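Local structure of N-acetylneuraminate epimerase (2UVK) at residues Asn207-Val219 with Ser266-His278. The protein speeds the interconversion of the alpha and beta anomers of the sialic acid N-acetylneuraminate in the periplasm of Escherichia coli. Sequence-based numbering, arbitrary orientation.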
loop_
_atom_site.group_PDB
_atom_site.type_symbol
_atom_site.label_atom_id
_atom_site.label_comp_id
_atom_site.label_asym_id
_atom_site.label_seq_id
_atom_site.Cartn_x
_atom_site.Cartn_y
_atom_site.Cartn_z
ATOM N N ASN B 207 18.023 -10.965 -5.684
ATOM C CA ASN B 207 18.233 -9.689 -6.332
ATOM C C ASN B 207 16.911 -8.908 -6.537
ATOM O O ASN B 207 16.050 -8.959 -5.663
ATOM C CB ASN B 207 19.023 -9.862 -7.646
ATOM C CG ASN B 207 20.480 -10.246 -7.448
ATOM O OD1 ASN B 207 20.902 -10.827 -6.411
ATOM N ND2 ASN B 207 21.260 -9.945 -8.450
ATOM N N GLY B 208 16.745 -8.212 -7.676
ATOM C CA GLY B 208 15.611 -7.312 -7.866
ATOM C C GLY B 208 15.966 -5.841 -7.779
ATOM O O GLY B 208 17.048 -5.466 -7.272
ATOM N N GLU B 209 15.058 -4.992 -8.233
ATOM C CA GLU B 209 15.224 -3.548 -8.081
ATOM C C GLU B 209 14.873 -3.134 -6.674
ATOM O O GLU B 209 13.837 -3.551 -6.164
ATOM C CB GLU B 209 14.303 -2.774 -9.025
ATOM C CG GLU B 209 14.767 -2.711 -10.456
ATOM C CD GLU B 209 14.008 -1.635 -11.251
ATOM O OE1 GLU B 209 12.808 -1.457 -11.014
ATOM O OE2 GLU B 209 14.639 -0.901 -12.045
ATOM N N ALA B 210 15.736 -2.315 -6.033
ATOM C CA ALA B 210 15.391 -1.640 -4.776
ATOM C C ALA B 210 14.652 -0.330 -4.986
ATOM O O ALA B 210 13.962 0.142 -4.107
ATOM C CB ALA B 210 16.647 -1.377 -3.910
ATOM N N LYS B 211 14.807 0.253 -6.177
ATOM C CA LYS B 211 14.047 1.429 -6.590
ATOM C C LYS B 211 14.214 1.483 -8.095
ATOM O O LYS B 211 15.050 0.777 -8.630
ATOM C CB LYS B 211 14.567 2.712 -5.937
ATOM C CG LYS B 211 16.033 3.068 -6.230
ATOM C CD LYS B 211 16.304 4.572 -6.005
ATOM C CE LYS B 211 15.785 5.403 -7.168
ATOM N NZ LYS B 211 16.097 6.866 -6.976
ATOM N N PRO B 212 13.421 2.317 -8.783
ATOM C CA PRO B 212 13.627 2.411 -10.231
ATOM C C PRO B 212 15.077 2.714 -10.595
ATOM O O PRO B 212 15.625 3.702 -10.097
ATOM C CB PRO B 212 12.649 3.500 -10.639
ATOM C CG PRO B 212 11.560 3.403 -9.630
ATOM C CD PRO B 212 12.294 3.146 -8.337
ATOM N N GLY B 213 15.704 1.810 -11.354
ATOM C CA GLY B 213 17.092 1.944 -11.806
ATOM C C GLY B 213 18.217 1.510 -10.878
ATOM O O GLY B 213 19.406 1.646 -11.210
ATOM N N LEU B 214 17.864 0.993 -9.714
ATOM C CA LEU B 214 18.840 0.474 -8.772
ATOM C C LEU B 214 18.448 -0.910 -8.314
ATOM O O LEU B 214 17.363 -1.093 -7.760
ATOM C CB LEU B 214 18.887 1.373 -7.556
ATOM C CG LEU B 214 19.848 0.922 -6.457
ATOM C CD1 LEU B 214 21.337 1.075 -6.875
ATOM C CD2 LEU B 214 19.536 1.679 -5.179
ATOM N N ARG B 215 19.333 -1.864 -8.534
ATOM C CA ARG B 215 19.138 -3.225 -8.085
ATOM C C ARG B 215 19.975 -3.530 -6.846
ATOM O O ARG B 215 20.921 -2.779 -6.500
ATOM C CB ARG B 215 19.499 -4.172 -9.199
ATOM C CG ARG B 215 18.501 -4.152 -10.349
ATOM C CD ARG B 215 19.167 -3.870 -11.648
ATOM N NE ARG B 215 18.214 -3.872 -12.761
ATOM C CZ ARG B 215 17.472 -2.830 -13.132
ATOM N NH1 ARG B 215 17.500 -1.680 -12.466
ATOM N NH2 ARG B 215 16.644 -2.962 -14.162
ATOM N N THR B 216 19.619 -4.633 -6.209
ATOM C CA THR B 216 20.326 -5.191 -5.062
ATOM C C THR B 216 20.945 -6.543 -5.431
ATOM O O THR B 216 20.380 -7.275 -6.254
ATOM C CB THR B 216 19.394 -5.367 -3.858
ATOM O OG1 THR B 216 20.140 -5.860 -2.737
ATOM C CG2 THR B 216 18.286 -6.343 -4.157
ATOM N N ASP B 217 22.124 -6.866 -4.867
ATOM C CA ASP B 217 22.706 -8.194 -5.024
ATOM C C ASP B 217 22.288 -9.119 -3.870
ATOM O O ASP B 217 22.761 -10.246 -3.777
ATOM C CB ASP B 217 24.238 -8.119 -5.151
ATOM C CG ASP B 217 24.897 -7.639 -3.901
ATOM O OD1 ASP B 217 24.189 -7.110 -3.026
ATOM O OD2 ASP B 217 26.143 -7.795 -3.803
ATOM N N ALA B 218 21.334 -8.665 -3.051
ATOM C CA ALA B 218 20.881 -9.443 -1.912
ATOM C C ALA B 218 20.206 -10.749 -2.320
ATOM O O ALA B 218 19.611 -10.863 -3.423
ATOM C CB ALA B 218 19.951 -8.619 -1.044
ATOM N N VAL B 219 20.240 -11.701 -1.393
ATOM C CA VAL B 219 19.530 -12.949 -1.457
ATOM C C VAL B 219 18.903 -13.136 -0.103
ATOM O O VAL B 219 19.611 -13.201 0.899
ATOM C CB VAL B 219 20.446 -14.139 -1.722
ATOM C CG1 VAL B 219 19.673 -15.456 -1.695
ATOM C CG2 VAL B 219 21.203 -13.913 -3.010
ATOM N N SER B 266 25.743 1.366 -10.958
ATOM C CA SER B 266 24.655 2.069 -10.301
ATOM C C SER B 266 24.713 1.988 -8.764
ATOM O O SER B 266 24.342 2.944 -8.093
ATOM C CB SER B 266 23.268 1.585 -10.840
ATOM O OG SER B 266 23.148 0.178 -10.807
ATOM N N ARG B 267 25.141 0.855 -8.205
ATOM C CA ARG B 267 25.178 0.697 -6.737
ATOM C C ARG B 267 26.189 1.694 -6.178
ATOM O O ARG B 267 25.908 2.377 -5.196
ATOM C CB ARG B 267 25.510 -0.743 -6.326
ATOM C CG ARG B 267 25.670 -0.989 -4.818
ATOM C CD ARG B 267 24.574 -0.421 -3.930
ATOM N NE ARG B 267 23.272 -1.054 -4.187
ATOM C CZ ARG B 267 22.137 -0.726 -3.572
ATOM N NH1 ARG B 267 22.076 0.241 -2.666
ATOM N NH2 ARG B 267 21.018 -1.375 -3.890
ATOM N N GLU B 268 27.311 1.819 -6.864
ATOM C CA GLU B 268 28.345 2.725 -6.399
ATOM C C GLU B 268 27.839 4.170 -6.476
ATOM O O GLU B 268 27.987 4.910 -5.511
ATOM C CB GLU B 268 29.637 2.525 -7.180
ATOM C CG GLU B 268 30.822 3.270 -6.574
ATOM C CD GLU B 268 31.718 3.849 -7.642
ATOM O OE1 GLU B 268 31.997 3.133 -8.630
ATOM O OE2 GLU B 268 32.132 5.025 -7.491
ATOM N N ASN B 269 27.193 4.570 -7.579
ATOM C CA ASN B 269 26.543 5.889 -7.631
ATOM C C ASN B 269 25.568 6.150 -6.480
ATOM O O ASN B 269 25.612 7.195 -5.828
ATOM C CB ASN B 269 25.777 6.112 -8.924
ATOM C CG ASN B 269 26.650 6.164 -10.129
ATOM O OD1 ASN B 269 27.890 6.063 -10.043
ATOM N ND2 ASN B 269 26.014 6.340 -11.286
ATOM N N TYR B 270 24.653 5.217 -6.224
ATOM C CA TYR B 270 23.748 5.403 -5.112
ATOM C C TYR B 270 24.493 5.520 -3.758
ATOM O O TYR B 270 24.135 6.360 -2.933
ATOM C CB TYR B 270 22.703 4.276 -5.070
ATOM C CG TYR B 270 21.554 4.537 -4.119
ATOM C CD1 TYR B 270 20.506 5.391 -4.465
ATOM C CD2 TYR B 270 21.512 3.929 -2.868
ATOM C CE1 TYR B 270 19.460 5.633 -3.597
ATOM C CE2 TYR B 270 20.456 4.158 -2.003
ATOM C CZ TYR B 270 19.428 5.005 -2.376
ATOM O OH TYR B 270 18.373 5.238 -1.534
ATOM N N GLN B 271 25.482 4.652 -3.541
ATOM C CA GLN B 271 26.295 4.666 -2.318
ATOM C C GLN B 271 26.997 6.010 -2.190
ATOM O O GLN B 271 27.225 6.496 -1.073
ATOM C CB GLN B 271 27.310 3.513 -2.314
ATOM C CG GLN B 271 26.702 2.151 -1.983
ATOM C CD GLN B 271 27.666 0.992 -2.169
ATOM O OE1 GLN B 271 28.583 1.044 -2.996
ATOM N NE2 GLN B 271 27.449 -0.077 -1.409
ATOM N N ASN B 272 27.299 6.628 -3.324
ATOM C CA ASN B 272 27.913 7.956 -3.354
ATOM C C ASN B 272 26.926 9.127 -3.306
ATOM O O ASN B 272 27.322 10.277 -3.481
ATOM C CB ASN B 272 28.836 8.079 -4.580
ATOM C CG ASN B 272 30.064 7.169 -4.490
ATOM O OD1 ASN B 272 30.440 6.697 -3.407
ATOM N ND2 ASN B 272 30.694 6.927 -5.628
ATOM N N GLY B 273 25.644 8.865 -3.050
ATOM C CA GLY B 273 24.676 9.957 -2.856
ATOM C C GLY B 273 23.918 10.463 -4.075
ATOM O O GLY B 273 23.193 11.448 -3.980
ATOM N N LYS B 274 24.080 9.793 -5.218
ATOM C CA LYS B 274 23.322 10.116 -6.428
ATOM C C LYS B 274 22.053 9.264 -6.470
ATOM O O LYS B 274 22.119 8.106 -6.829
ATOM C CB LYS B 274 24.148 9.843 -7.676
ATOM C CG LYS B 274 23.671 10.616 -8.888
ATOM N N ASN B 275 20.929 9.855 -6.084
ATOM C CA ASN B 275 19.662 9.085 -6.006
ATOM C C ASN B 275 19.291 8.507 -7.348
ATOM O O ASN B 275 18.764 7.395 -7.414
ATOM C CB ASN B 275 18.529 9.961 -5.503
ATOM C CG ASN B 275 18.594 10.217 -4.017
ATOM O OD1 ASN B 275 19.292 9.519 -3.286
ATOM N ND2 ASN B 275 17.830 11.192 -3.558
ATOM N N TYR B 276 19.511 9.272 -8.410
ATOM C CA TYR B 276 19.230 8.841 -9.784
ATOM C C TYR B 276 20.443 8.029 -10.234
ATOM O O TYR B 276 21.336 8.520 -10.942
ATOM C CB TYR B 276 18.948 10.067 -10.645
ATOM C CG TYR B 276 18.444 9.846 -12.062
ATOM C CD1 TYR B 276 18.017 10.926 -12.823
ATOM C CD2 TYR B 276 18.379 8.587 -12.648
ATOM C CE1 TYR B 276 17.563 10.775 -14.115
ATOM C CE2 TYR B 276 17.920 8.428 -13.950
ATOM C CZ TYR B 276 17.519 9.530 -14.676
ATOM O OH TYR B 276 17.056 9.383 -15.971
ATOM N N ALA B 277 20.486 6.777 -9.780
ATOM C CA ALA B 277 21.701 5.980 -9.773
ATOM C C ALA B 277 22.133 5.478 -11.143
ATOM O O ALA B 277 23.292 5.087 -11.329
ATOM C CB ALA B 277 21.542 4.788 -8.819
ATOM N N HIS B 278 21.194 5.453 -12.087
ATOM C CA HIS B 278 21.427 4.891 -13.407
ATOM C C HIS B 278 21.357 5.953 -14.505
ATOM O O HIS B 278 21.341 5.611 -15.680
ATOM C CB HIS B 278 20.420 3.769 -13.700
ATOM C CG HIS B 278 19.005 4.234 -13.848
ATOM N ND1 HIS B 278 18.374 5.037 -12.925
ATOM C CD2 HIS B 278 18.074 3.951 -14.791
ATOM C CE1 HIS B 278 17.127 5.253 -13.305
ATOM N NE2 HIS B 278 16.927 4.618 -14.443
HETATM O O HOH W 1 17.679 5.548 -10.204
HETATM O O HOH W 2 20.549 -0.914 -11.687
HETATM O O HOH W 3 23.484 -3.686 -5.504
HETATM O O HOH W 4 22.121 -1.741 -9.425
#
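Leu214 packs against two side chains of helix 266-271, Tyr270 and Arg267. Its CD2 sits over one face of the Tyr270 ring, 3.8 Å from the centroid, a CH-pi contact. Its CG stands anti to the backbone N (chi1 178°), which carries both methyls to the helix. CD1 lies over a face of the Arg267 guanidinium, toward its rim, and also meets Ala277 CB. A second CH-pi contact brings Gly213 CA over the centre of the His278 ring, 3.5 Å from the centroid. Gly213 has positive phi in a type II turn, and a CB there would strike His278 ND1.

Two direct hydrogen bonds join the segments. Arg267 NH2 donates to Arg215 O (3.0 Å), from above the carbonyl plane. Replacing Arg267 with an alanine would probably cost Arg215 O this donor and bare one flank of Leu214. Lys211 NZ donates to Asn275 O (2.8 Å); Phe157 O, Lys159 O and Tyr164 OH probably share its protons. Waters bridge Pro212 O to Ala277 N and Gly213 O to Ser266 OG, which also bonds Phe263 O. A third accepts from Arg267 NE and probably serves Arg215 O.

Within 207-219, Glu209, the predicted proton acceptor, takes Gly213 N on OE2 (3.0 Å). The same oxygen forms a salt bridge with Arg215 NH1 (3.0 Å), while Arg215 NE bonds Ala261 O. The contact joins a Kelch 5 turn to the helix and loop beginning Kelch 6; by holding Gly213 and Arg215, it probably helps position Glu209.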